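Long-range contacts in amidohydrolase (Xanthomonas campestris pv. campestris, PDB 4DZH), which probably deaminates adenosine-type nucleosides such as 5'-methylthioadenosine, as a zinc-binding member of the ATZ/TRZ family of metal-dependent hydrolases: residues A[10-15]-A[55-60]; A[16-21]-A[62-67]; A[31-36]-A[46-51]; A[378-383]-A[413-418]. All blocks are in the same frame, centred on the assembly; numbering follows the deposited sequence.

Interactions 1, 2 and 3 belong to the small N-terminal beta region, and interaction 4 is the buried contact nearest the chain centre. Interactions 1 and 2 are successive parallel pairings of the same two chain regions, the first short, proline-rich and tied by a salt bridge at the surface, the second a regular backbone ladder in a four-stranded sheet. Interaction 3 lies nested between their segments at the open end of a hairpin in that sheet, where a CH-pi contact of a proline over a histidine replaces the ladder. Interaction 4 joins antiparallel strands, and its tryptophan packs on the apolar side chains of interaction 2. None of the four lies at an annotated metal site.

Interaction 1. Residues A[10-15]-A[55-60]; sequences PPEPCD and RVRFAP
E12 and R57 run their side chains alongside each other in the same direction and end in a two-point salt bridge. R57 presents the side-on edge of its guanidinium: NE donates to E12 OE1 at 3.2 Å, and NH2 donates to E12 OE2 at 3.1 Å. The match is twisted, because the carboxylate and guanidinium planes stand 54° apart; OE2 is met on its syn side, whereas OE1 is met from above the carboxylate plane. With CG anti to the backbone N (chi1 169°) and the chain straight as far as NE, R57 keeps pace with the extended glutamate. The F58 ring packs against both. R57 CG lies 3.6 Å above the centre of one ring face, and F58 CZ in turn sits over the guanidinium. C14 brings a small, polarisable sulfur to the same ring, SG standing obliquely 4.4 Å from the F58 centroid and 4.0 Å from P60 CB. F58 suits this buried position among A39, A47 and L49 of neighbouring strands. On the backbone, E12 grips the other strand twice: its N donates to R57 O at 2.7 Å, and its O accepts from A59 N at 2.7 Å. Prolines fit at P13 and P60 because these positions owe no N-H to the partner strand, and past the bonds of E12 the pairing is loose. The result is a short parallel beta bridge where helix 51-57 gives way to strand 58-60, at the outer margin of the small beta domain that accompanies the barrel in such amidohydrolases.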
loop_
_atom_site.group_PDB
_atom_site.type_symbol
_atom_site.label_atom_id
_atom_site.label_comp_id
_atom_site.label_asym_id
_atom_site.label_seq_id
_atom_site.Cartn_x
_atom_site.Cartn_y
_atom_site.Cartn_z
ATOM N N PRO A 10 -22.923 10.794 -42.075
ATOM C CA PRO A 10 -21.623 10.124 -42.229
ATOM C C PRO A 10 -20.634 10.450 -41.108
ATOM O O PRO A 10 -20.355 11.624 -40.811
ATOM C CB PRO A 10 -21.113 10.635 -43.584
ATOM C CG PRO A 10 -22.212 11.460 -44.149
ATOM C CD PRO A 10 -23.463 11.202 -43.376
ATOM N N PRO A 11 -20.089 9.401 -40.469
ATOM C CA PRO A 11 -19.266 9.677 -39.297
ATOM C C PRO A 11 -17.998 10.496 -39.601
ATOM O O PRO A 11 -17.465 10.475 -40.720
ATOM C CB PRO A 11 -18.928 8.276 -38.761
ATOM C CG PRO A 11 -19.101 7.346 -39.936
ATOM C CD PRO A 11 -20.156 7.968 -40.813
ATOM N N GLU A 12 -17.543 11.217 -38.578
ATOM C CA GLU A 12 -16.346 12.055 -38.608
ATOM C C GLU A 12 -15.108 11.259 -38.201
ATOM O O GLU A 12 -15.144 10.512 -37.254
ATOM C CB GLU A 12 -16.593 13.232 -37.660
ATOM C CG GLU A 12 -15.415 13.873 -36.963
ATOM C CD GLU A 12 -15.867 14.985 -36.006
ATOM O OE1 GLU A 12 -17.083 15.256 -35.964
ATOM O OE2 GLU A 12 -15.027 15.587 -35.291
ATOM N N PRO A 13 -14.017 11.386 -38.949
ATOM C CA PRO A 13 -12.849 10.554 -38.659
ATOM C C PRO A 13 -12.131 11.027 -37.392
ATOM O O PRO A 13 -12.085 12.233 -37.114
ATOM C CB PRO A 13 -11.942 10.780 -39.873
ATOM C CG PRO A 13 -12.828 11.444 -40.931
ATOM C CD PRO A 13 -13.866 12.193 -40.170
ATOM N N CYS A 14 -11.568 10.089 -36.639
ATOM C CA CYS A 14 -10.613 10.415 -35.591
ATOM C C CYS A 14 -9.671 9.212 -35.522
ATOM O O CYS A 14 -9.959 8.166 -36.115
ATOM C CB CYS A 14 -11.331 10.657 -34.267
ATOM S SG CYS A 14 -12.078 9.171 -33.497
ATOM N N ASP A 15 -8.538 9.344 -34.837
ATOM C CA ASP A 15 -7.499 8.311 -34.897
ATOM C C ASP A 15 -7.900 7.123 -34.018
ATOM O O ASP A 15 -7.800 5.945 -34.416
ATOM C CB ASP A 15 -6.158 8.838 -34.321
ATOM C CG ASP A 15 -5.438 9.842 -35.238
ATOM O OD1 ASP A 15 -5.850 10.041 -36.399
ATOM O OD2 ASP A 15 -4.426 10.428 -34.782
ATOM N N ARG A 55 -20.359 6.830 -30.933
ATOM C CA ARG A 55 -20.404 5.870 -32.034
ATOM C C ARG A 55 -21.145 6.430 -33.246
ATOM O O ARG A 55 -20.945 5.956 -34.366
ATOM C CB ARG A 55 -21.044 4.554 -31.602
ATOM C CG ARG A 55 -20.071 3.595 -30.887
ATOM C CD ARG A 55 -20.787 2.562 -30.052
ATOM N NE ARG A 55 -19.895 1.437 -29.757
ATOM C CZ ARG A 55 -20.013 0.635 -28.706
ATOM N NH1 ARG A 55 -20.971 0.856 -27.814
ATOM N NH2 ARG A 55 -19.153 -0.370 -28.527
ATOM N N VAL A 56 -22.005 7.421 -33.020
ATOM C CA VAL A 56 -22.743 8.007 -34.140
ATOM C C VAL A 56 -21.878 9.084 -34.756
ATOM O O VAL A 56 -21.887 9.286 -35.969
ATOM C CB VAL A 56 -24.139 8.583 -33.751
ATOM C CG1 VAL A 56 -25.065 7.507 -33.218
ATOM C CG2 VAL A 56 -24.032 9.745 -32.779
ATOM N N ARG A 57 -21.098 9.750 -33.920
ATOM C CA ARG A 57 -20.306 10.882 -34.345
ATOM C C ARG A 57 -19.009 10.510 -35.083
ATOM O O ARG A 57 -18.632 11.183 -36.055
ATOM C CB ARG A 57 -20.010 11.809 -33.158
ATOM C CG ARG A 57 -18.970 12.872 -33.484
ATOM C CD ARG A 57 -18.948 14.086 -32.544
ATOM N NE ARG A 57 -17.809 14.922 -32.897
ATOM C CZ ARG A 57 -17.111 15.687 -32.056
ATOM N NH1 ARG A 57 -17.436 15.771 -30.774
ATOM N NH2 ARG A 57 -16.078 16.387 -32.520
ATOM N N PHE A 58 -18.331 9.453 -34.641
ATOM C CA PHE A 58 -16.990 9.177 -35.147
ATOM C C PHE A 58 -16.825 7.916 -35.974
ATOM O O PHE A 58 -17.489 6.903 -35.742
ATOM C CB PHE A 58 -16.019 9.064 -33.955
ATOM C CG PHE A 58 -15.845 10.350 -33.216
ATOM C CD1 PHE A 58 -15.114 11.379 -33.774
ATOM C CD2 PHE A 58 -16.423 10.533 -31.968
ATOM C CE1 PHE A 58 -14.959 12.581 -33.112
ATOM C CE2 PHE A 58 -16.274 11.719 -31.292
ATOM C CZ PHE A 58 -15.535 12.753 -31.861
ATOM N N ALA A 59 -15.870 7.987 -36.905
ATOM C CA ALA A 59 -15.373 6.817 -37.614
ATOM C C ALA A 59 -13.900 6.659 -37.227
ATOM O O ALA A 59 -12.997 7.084 -37.952
ATOM C CB ALA A 59 -15.520 6.995 -39.127
ATOM N N PRO A 60 -13.654 6.066 -36.053
ATOM C CA PRO A 60 -12.281 5.959 -35.539
ATOM C C PRO A 60 -11.437 5.032 -36.397
ATOM O O PRO A 60 -11.961 3.987 -36.765
ATOM C CB PRO A 60 -12.467 5.290 -34.161
ATOM C CG PRO A 60 -13.910 5.446 -33.816
ATOM C CD PRO A 60 -14.661 5.522 -35.125
#

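Interaction 2. Residues A[16-21]-A[62-67]; sequences LLIEAG and RTVSRP
L17 and E19 on one strand alternate with R62, V64 and R66 on the other in the regular ladder of a parallel beta pair, part of the mixed sheet in which strand 36-41 flanks 16-20 on its other side. E19 is gripped through both backbone atoms: its N donates to V64 O at 2.6 Å, and its O accepts from R66 N at 2.6 Å. The bond from V64 N to L17 O, 2.8 Å, is nearly linear with the carbonyl. At the end of the ladder the bond from G21 N to R66 O bends to 139° as the chain turns away. From this ladder the side chain of E19 leaves on the same face as T63 and S65. Its CB lies 3.9 Å from V64 O. CG is set anti to the carbonyl carbon (chi1 -56°), and the extended chain then carries CD to within 4.0 Å of T63 CG2. At the tip OE2 skirts the same methyl, while OE1 passes S65 CB at 3.8 Å and finds its charged partner in R55. The long acid thus reaches past the beta-branched T63 and the small S65. The other face is apolar in the middle: the branched chains of L16 and I18 suit packing on the ring face of W414, with V64 nearby, while R62 and R66 stand at the ends. L16 CD1 meets V64 CG2 at 3.7 Å. R66, salt-bridged to D412 through NE, bends back at chi2, which places V64 CG1 3.5 Å above the plane of the R66 guanidinium, over its centre.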
loop_
_atom_site.group_PDB
_atom_site.type_symbol
_atom_site.label_atom_id
_atom_site.label_comp_id
_atom_site.label_asym_id
_atom_site.label_seq_id
_atom_site.Cartn_x
_atom_site.Cartn_y
_atom_site.Cartn_z
ATOM N N LEU A 16 -8.345 7.448 -32.810
ATOM C CA LEU A 16 -8.587 6.435 -31.794
ATOM C C LEU A 16 -9.827 6.805 -30.986
ATOM O O LEU A 16 -10.016 7.981 -30.646
ATOM C CB LEU A 16 -7.366 6.378 -30.863
ATOM C CG LEU A 16 -7.384 5.476 -29.635
ATOM C CD1 LEU A 16 -7.375 3.984 -29.991
ATOM C CD2 LEU A 16 -6.190 5.794 -28.762
ATOM N N LEU A 17 -10.672 5.827 -30.713
ATOM C CA LEU A 17 -11.768 5.988 -29.772
ATOM C C LEU A 17 -11.593 4.943 -28.663
ATOM O O LEU A 17 -11.518 3.745 -28.942
ATOM C CB LEU A 17 -13.118 5.768 -30.473
ATOM C CG LEU A 17 -14.316 5.921 -29.532
ATOM C CD1 LEU A 17 -14.480 7.381 -29.155
ATOM C CD2 LEU A 17 -15.585 5.364 -30.112
ATOM N N ILE A 18 -11.525 5.378 -27.413
ATOM C CA ILE A 18 -11.412 4.442 -26.287
ATOM C C ILE A 18 -12.746 4.435 -25.598
ATOM O O ILE A 18 -13.150 5.452 -25.061
ATOM C CB ILE A 18 -10.316 4.885 -25.256
ATOM C CG1 ILE A 18 -8.964 4.964 -25.936
ATOM C CG2 ILE A 18 -10.232 3.900 -24.072
ATOM C CD1 ILE A 18 -7.927 5.786 -25.164
ATOM N N GLU A 19 -13.443 3.296 -25.611
ATOM C CA GLU A 19 -14.704 3.192 -24.876
ATOM C C GLU A 19 -14.478 2.496 -23.551
ATOM O O GLU A 19 -13.847 1.445 -23.521
ATOM C CB GLU A 19 -15.756 2.414 -25.677
ATOM C CG GLU A 19 -16.049 2.977 -27.077
ATOM C CD GLU A 19 -16.878 2.000 -27.888
ATOM O OE1 GLU A 19 -17.042 0.820 -27.433
ATOM O OE2 GLU A 19 -17.363 2.406 -28.974
ATOM N N ALA A 20 -15.055 3.049 -22.487
ATOM C CA ALA A 20 -14.840 2.470 -21.157
ATOM C C ALA A 20 -16.099 2.428 -20.291
ATOM O O ALA A 20 -17.020 3.248 -20.446
ATOM C CB ALA A 20 -13.756 3.236 -20.443
ATOM N N GLY A 21 -16.085 1.546 -19.290
ATOM C CA GLY A 21 -17.188 1.506 -18.352
ATOM C C GLY A 21 -17.382 2.811 -17.602
ATOM O O GLY A 21 -18.502 3.200 -17.281
ATOM N N ARG A 62 -9.139 3.258 -35.254
ATOM C CA ARG A 62 -9.140 2.101 -34.361
ATOM C C ARG A 62 -9.956 2.410 -33.088
ATOM O O ARG A 62 -9.991 3.555 -32.619
ATOM C CB ARG A 62 -7.701 1.649 -34.033
ATOM C CG ARG A 62 -6.771 2.781 -33.581
ATOM C CD ARG A 62 -5.335 2.315 -33.187
ATOM N NE ARG A 62 -4.486 2.143 -34.367
ATOM C CZ ARG A 62 -3.173 1.949 -34.352
ATOM N NH1 ARG A 62 -2.514 1.788 -35.504
ATOM N NH2 ARG A 62 -2.518 1.938 -33.197
ATOM N N THR A 63 -10.629 1.390 -32.549
ATOM C CA THR A 63 -11.442 1.559 -31.341
ATOM C C THR A 63 -10.929 0.596 -30.281
ATOM O O THR A 63 -10.615 -0.546 -30.610
ATOM C CB THR A 63 -12.925 1.219 -31.593
ATOM O OG1 THR A 63 -13.476 2.153 -32.536
ATOM C CG2 THR A 63 -13.741 1.272 -30.296
ATOM N N VAL A 64 -10.830 1.067 -29.030
ATOM C CA VAL A 64 -10.461 0.236 -27.875
ATOM C C VAL A 64 -11.635 0.203 -26.918
ATOM O O VAL A 64 -12.083 1.243 -26.431
ATOM C CB VAL A 64 -9.212 0.822 -27.169
ATOM C CG1 VAL A 64 -8.906 0.063 -25.859
ATOM C CG2 VAL A 64 -8.032 0.806 -28.112
ATOM N N SER A 65 -12.164 -0.987 -26.645
ATOM C CA SER A 65 -13.326 -1.052 -25.797
ATOM C C SER A 65 -12.964 -1.763 -24.505
ATOM O O SER A 65 -12.501 -2.910 -24.530
ATOM C CB SER A 65 -14.467 -1.794 -26.483
ATOM O OG SER A 65 -14.282 -3.174 -26.329
ATOM N N ARG A 66 -13.223 -1.088 -23.392
ATOM C CA ARG A 66 -12.897 -1.632 -22.070
ATOM C C ARG A 66 -14.113 -1.397 -21.204
ATOM O O ARG A 66 -14.137 -0.486 -20.387
ATOM C CB ARG A 66 -11.689 -0.890 -21.501
ATOM C CG ARG A 66 -10.419 -1.109 -22.267
ATOM C CD ARG A 66 -9.899 -2.544 -22.181
ATOM N NE ARG A 66 -8.619 -2.668 -22.892
ATOM C CZ ARG A 66 -8.468 -3.078 -24.155
ATOM N NH1 ARG A 66 -9.524 -3.428 -24.913
ATOM N NH2 ARG A 66 -7.252 -3.157 -24.692
ATOM N N PRO A 67 -15.175 -2.182 -21.420
ATOM C CA PRO A 67 -16.437 -1.877 -20.733
ATOM C C PRO A 67 -16.406 -2.073 -19.216
ATOM O O PRO A 67 -17.308 -1.571 -18.533
ATOM C CB PRO A 67 -17.414 -2.846 -21.389
ATOM C CG PRO A 67 -16.551 -3.952 -21.893
ATOM C CD PRO A 67 -15.282 -3.347 -22.316
#

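Interaction 3. Residues A[31-36]-A[46-51]; sequences VVLEDH and VAVLPT
V48, just past the classic beta bulge where V46 and A47 share A39 as partner, meets L33 through its CG1, 4.0 Å from L33 CD1, which L33 brings there with CG anti to the carbonyl carbon (chi1 -50°); V48 has two conformers, so this detail belongs to one of them. L49 turns its side chain away, toward A54 and F58, and it is its peptide that makes the contact: L49 C lies 3.2 Å from H36 CD2, obliquely to the imidazole. P50 comes next and lies over the imidazole. Its CA sits 3.8 Å from the centroid of the H36 ring, almost exactly over the face in a CH-pi contact, and P50 CD adds a touch at 3.6 Å from H36 NE2. Strands 36-41 and 44-50 form a beta hairpin, and H36 with P50 is a non-hydrogen-bonded antiparallel pair at its open end, where a proline costs no cross-strand bond. The imidazole is wedged flat, since L33 CB lies 3.4 Å above the plane of the H36 ring on the opposite face. Its rotation is fixed by H36 ND1, which donates to E34 O at 2.9 Å with that oxygen in the ring plane. P50 is also the N-cap residue of helix 51-57, so T51 starts the helix, and its amide is taken by the loop: T51 N donates to D35 O at 3.0 Å, almost straight at 175°. D35 takes a left-handed backbone conformation, which aspartate tolerates comparatively well, consistent with its carbonyl facing that amide.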
loop_
_atom_site.group_PDB
_atom_site.type_symbol
_atom_site.label_atom_id
_atom_site.label_comp_id
_atom_site.label_asym_id
_atom_site.label_seq_id
_atom_site.Cartn_x
_atom_site.Cartn_y
_atom_site.Cartn_z
ATOM N N VAL A 31 -16.633 13.988 -10.296
ATOM C CA VAL A 31 -17.576 13.470 -11.278
ATOM C C VAL A 31 -17.109 12.153 -11.925
ATOM O O VAL A 31 -15.936 12.008 -12.317
ATOM C CB VAL A 31 -17.911 14.558 -12.336
ATOM C CG1 VAL A 31 -18.472 13.962 -13.613
ATOM C CG2 VAL A 31 -18.878 15.565 -11.728
ATOM N N VAL A 32 -18.024 11.194 -12.040
ATOM C CA VAL A 32 -17.718 9.970 -12.774
ATOM C C VAL A 32 -18.705 9.762 -13.935
ATOM O O VAL A 32 -19.907 9.691 -13.727
ATOM C CB VAL A 32 -17.700 8.730 -11.833
ATOM C CG1 VAL A 32 -17.390 7.468 -12.614
ATOM C CG2 VAL A 32 -16.664 8.934 -10.725
ATOM N N LEU A 33 -18.188 9.697 -15.154
ATOM C CA LEU A 33 -19.045 9.548 -16.320
ATOM C C LEU A 33 -19.194 8.097 -16.673
ATOM O O LEU A 33 -18.274 7.465 -17.181
ATOM C CB LEU A 33 -18.432 10.286 -17.510
ATOM C CG LEU A 33 -18.017 11.715 -17.213
ATOM C CD1 LEU A 33 -17.257 12.282 -18.404
ATOM C CD2 LEU A 33 -19.268 12.530 -16.887
ATOM N N GLU A 34 -20.381 7.563 -16.450
ATOM C CA GLU A 34 -20.619 6.170 -16.749
ATOM C C GLU A 34 -20.830 5.933 -18.253
ATOM O O GLU A 34 -21.518 6.706 -18.907
ATOM C CB GLU A 34 -21.847 5.730 -15.973
ATOM C CG GLU A 34 -22.211 4.292 -16.148
ATOM C CD GLU A 34 -22.853 3.733 -14.880
ATOM O OE1 GLU A 34 -23.363 4.548 -14.074
ATOM O OE2 GLU A 34 -22.830 2.494 -14.685
ATOM N N ASP A 35 -20.240 4.870 -18.796
ATOM C CA ASP A 35 -20.462 4.478 -20.196
ATOM C C ASP A 35 -20.139 5.596 -21.185
ATOM O O ASP A 35 -20.999 6.009 -21.980
ATOM C CB ASP A 35 -21.916 3.992 -20.394
ATOM C CG ASP A 35 -22.115 3.208 -21.698
ATOM O OD1 ASP A 35 -21.116 2.723 -22.283
ATOM O OD2 ASP A 35 -23.286 3.051 -22.131
ATOM N N HIS A 36 -18.899 6.084 -21.125
ATOM C CA HIS A 36 -18.436 7.216 -21.916
ATOM C C HIS A 36 -17.195 6.815 -22.715
ATOM O O HIS A 36 -16.540 5.809 -22.399
ATOM C CB HIS A 36 -18.076 8.387 -21.010
ATOM C CG HIS A 36 -19.191 9.359 -20.773
ATOM N ND1 HIS A 36 -20.380 9.002 -20.182
ATOM C CD2 HIS A 36 -19.290 10.682 -21.062
ATOM C CE1 HIS A 36 -21.154 10.070 -20.079
ATOM N NE2 HIS A 36 -20.523 11.099 -20.617
ATOM N N VAL A 46 -9.913 14.953 -28.469
ATOM C CA VAL A 46 -10.792 15.785 -29.288
ATOM C C VAL A 46 -12.270 15.696 -28.866
ATOM O O VAL A 46 -13.121 16.435 -29.380
ATOM C CB VAL A 46 -10.640 15.476 -30.807
ATOM C CG1 VAL A 46 -9.219 15.840 -31.263
ATOM C CG2 VAL A 46 -10.993 14.016 -31.155
ATOM N N ALA A 47 -12.575 14.810 -27.921
ATOM C CA ALA A 47 -13.952 14.647 -27.465
ATOM C C ALA A 47 -14.043 13.707 -26.270
ATOM O O ALA A 47 -13.285 12.729 -26.187
ATOM C CB ALA A 47 -14.819 14.098 -28.586
ATOM N N VAL A 48 -14.987 14.014 -25.371
ATOM C CA VAL A 48 -15.338 13.168 -24.216
ATOM C C VAL A 48 -16.873 13.157 -24.107
ATOM O O VAL A 48 -17.488 14.203 -23.864
ATOM C CB VAL A 48 -14.799 13.740 -22.877
ATOM C CG1 VAL A 48 -15.026 12.748 -21.741
ATOM C CG2 VAL A 48 -13.327 14.145 -22.975
ATOM N N LEU A 49 -17.505 12.000 -24.267
ATOM C CA LEU A 49 -18.945 12.010 -24.462
ATOM C C LEU A 49 -19.515 10.621 -24.263
ATOM O O LEU A 49 -18.765 9.644 -24.248
ATOM C CB LEU A 49 -19.244 12.548 -25.880
ATOM C CG LEU A 49 -19.010 11.669 -27.115
ATOM C CD1 LEU A 49 -19.660 12.368 -28.327
ATOM C CD2 LEU A 49 -17.559 11.407 -27.415
ATOM N N PRO A 50 -20.849 10.514 -24.089
ATOM C CA PRO A 50 -21.439 9.179 -23.938
ATOM C C PRO A 50 -21.066 8.265 -25.113
ATOM O O PRO A 50 -21.010 8.746 -26.257
ATOM C CB PRO A 50 -22.948 9.463 -23.933
ATOM C CG PRO A 50 -23.045 10.837 -23.371
ATOM C CD PRO A 50 -21.846 11.588 -23.918
ATOM N N THR A 51 -20.805 6.992 -24.856
ATOM C CA THR A 51 -20.349 6.082 -25.899
ATOM C C THR A 51 -21.348 5.924 -27.067
ATOM O O THR A 51 -20.959 5.799 -28.230
ATOM C CB THR A 51 -19.964 4.736 -25.295
ATOM O OG1 THR A 51 -18.796 4.940 -24.479
ATOM C CG2 THR A 51 -19.639 3.739 -26.370
HETATM O O HOH W 1 -18.711 3.235 -22.593
#

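Interaction 4. Residues A[378-383]-A[413-418]; sequences QADLVC and VWIAGK
With CG anti to the carbonyl carbon in both residues, D380 (chi1 -68°) aims its carboxylate at the A416 amide and W414 (chi1 -62°) lays its indole along L381 and C383. The setting is an antiparallel strand pair, 381-383 against 413-415, ending in a type I' beta turn from I415 to K418 that leads tightly into strand 418-422. L381 and W414 form its hydrogen-bonded pair: L381 N donates to W414 O at 2.9 Å, and W414 N returns the bond to L381 O at 2.9 Å. Beyond the strand, segment 378-383 binds the turn through two N-H groups. A416 N donates to D380 OD1 at 2.8 Å, on the anti side, somewhat out of the carboxylate plane, while OD2 of the same aspartate salt-bridges R156. G417 N donates to A379 O at 2.9 Å, from above the carbonyl plane; A379 centres an inverse gamma turn. Both central residues, A416 and G417, have positive phi, which glycine takes easily and alanine less so. V382 and V413 lie together on one face, with V382 CG2 4.1 Å from V413 CG2. On the other, the large indole packs on L16 and I18 of strand 16-20; L381 CB touches W414 CE3 at 4.0 Å from off the ring plane, while L381 O lies at the edge. Farther round that edge, C383 SG stands 3.8 Å from W414 CZ3.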
loop_
_atom_site.group_PDB
_atom_site.type_symbol
_atom_site.label_atom_id
_atom_site.label_comp_id
_atom_site.label_asym_id
_atom_site.label_seq_id
_atom_site.Cartn_x
_atom_site.Cartn_y
_atom_site.Cartn_z
ATOM N N GLN A 378 -3.371 16.649 -23.960
ATOM C CA GLN A 378 -2.692 15.455 -24.470
ATOM C C GLN A 378 -3.349 14.183 -23.954
ATOM O O GLN A 378 -3.833 14.136 -22.816
ATOM C CB GLN A 378 -1.238 15.465 -23.993
ATOM C CG GLN A 378 -0.396 16.630 -24.543
ATOM C CD GLN A 378 -0.169 16.539 -26.035
ATOM O OE1 GLN A 378 0.505 15.633 -26.520
ATOM N NE2 GLN A 378 -0.706 17.499 -26.772
ATOM N N ALA A 379 -3.367 13.168 -24.804
ATOM C CA ALA A 379 -4.032 11.908 -24.485
ATOM C C ALA A 379 -3.108 11.004 -23.662
ATOM O O ALA A 379 -2.638 9.983 -24.148
ATOM C CB ALA A 379 -4.469 11.212 -25.740
ATOM N N ASP A 380 -2.823 11.442 -22.443
ATOM C CA ASP A 380 -2.132 10.606 -21.440
ATOM C C ASP A 380 -3.232 9.981 -20.558
ATOM O O ASP A 380 -3.820 10.661 -19.683
ATOM C CB ASP A 380 -1.232 11.456 -20.557
ATOM C CG ASP A 380 -0.001 12.060 -21.297
ATOM O OD1 ASP A 380 0.083 12.088 -22.544
ATOM O OD2 ASP A 380 0.922 12.500 -20.555
ATOM N N LEU A 381 -3.496 8.703 -20.793
ATOM C CA LEU A 381 -4.699 8.045 -20.279
ATOM C C LEU A 381 -4.370 6.654 -19.778
ATOM O O LEU A 381 -3.453 6.004 -20.316
ATOM C CB LEU A 381 -5.732 7.912 -21.390
ATOM C CG LEU A 381 -6.119 9.242 -22.037
ATOM C CD1 LEU A 381 -6.929 9.018 -23.291
ATOM C CD2 LEU A 381 -6.895 10.052 -21.034
ATOM N N VAL A 382 -5.159 6.225 -18.807
ATOM C CA VAL A 382 -4.997 4.899 -18.194
ATOM C C VAL A 382 -6.363 4.220 -18.023
ATOM O O VAL A 382 -7.322 4.841 -17.531
ATOM C CB VAL A 382 -4.292 5.054 -16.827
ATOM C CG1 VAL A 382 -4.247 3.663 -16.116
ATOM C CG2 VAL A 382 -2.880 5.562 -17.041
ATOM N N CYS A 383 -6.409 2.932 -18.379
ATOM C CA CYS A 383 -7.569 2.062 -18.114
ATOM C C CYS A 383 -7.227 1.221 -16.891
ATOM O O CYS A 383 -6.195 0.550 -16.893
ATOM C CB CYS A 383 -7.837 1.126 -19.295
ATOM S SG CYS A 383 -8.770 1.953 -20.616
ATOM N N VAL A 413 -2.327 1.808 -21.149
ATOM C CA VAL A 413 -1.727 3.123 -20.939
ATOM C C VAL A 413 -1.357 3.752 -22.272
ATOM O O VAL A 413 -0.712 3.115 -23.142
ATOM C CB VAL A 413 -0.441 2.963 -20.128
ATOM C CG1 VAL A 413 0.292 4.311 -20.044
ATOM C CG2 VAL A 413 -0.783 2.431 -18.754
ATOM N N TRP A 414 -1.741 5.013 -22.433
ATOM C CA TRP A 414 -1.341 5.813 -23.593
ATOM C C TRP A 414 -0.668 7.081 -23.105
ATOM O O TRP A 414 -1.101 7.659 -22.096
ATOM C CB TRP A 414 -2.551 6.253 -24.403
ATOM C CG TRP A 414 -3.367 5.145 -24.999
ATOM C CD1 TRP A 414 -3.304 4.678 -26.296
ATOM C CD2 TRP A 414 -4.393 4.395 -24.350
ATOM N NE1 TRP A 414 -4.238 3.680 -26.488
ATOM C CE2 TRP A 414 -4.930 3.500 -25.320
ATOM C CE3 TRP A 414 -4.934 4.406 -23.061
ATOM C CZ2 TRP A 414 -5.941 2.591 -25.010
ATOM C CZ3 TRP A 414 -5.965 3.486 -22.759
ATOM C CH2 TRP A 414 -6.452 2.610 -23.737
ATOM N N ILE A 415 0.356 7.515 -23.845
ATOM C CA ILE A 415 1.050 8.793 -23.597
ATOM C C ILE A 415 1.055 9.535 -24.926
ATOM O O ILE A 415 1.586 9.039 -25.945
ATOM C CB ILE A 415 2.499 8.626 -23.082
ATOM C CG1 ILE A 415 2.497 7.796 -21.791
ATOM C CG2 ILE A 415 3.203 10.021 -22.861
ATOM C CD1 ILE A 415 3.899 7.691 -21.115
ATOM N N ALA A 416 0.443 10.710 -24.906
ATOM C CA ALA A 416 0.220 11.482 -26.163
ATOM C C ALA A 416 -0.471 10.595 -27.223
ATOM O O ALA A 416 -0.149 10.644 -28.429
ATOM C CB ALA A 416 1.533 12.050 -26.683
ATOM N N GLY A 417 -1.404 9.765 -26.751
ATOM C CA GLY A 417 -2.174 8.899 -27.612
ATOM C C GLY A 417 -1.425 7.690 -28.155
ATOM O O GLY A 417 -2.018 6.920 -28.910
ATOM N N LYS A 418 -0.150 7.495 -27.793
ATOM C CA LYS A 418 0.596 6.359 -28.322
ATOM C C LYS A 418 0.474 5.233 -27.297
ATOM O O LYS A 418 0.690 5.484 -26.111
ATOM C CB LYS A 418 2.080 6.698 -28.511
ATOM C CG LYS A 418 2.418 7.889 -29.440
ATOM C CD LYS A 418 1.785 7.754 -30.778
ATOM C CE LYS A 418 2.257 8.884 -31.710
ATOM N NZ LYS A 418 1.481 8.910 -32.999
#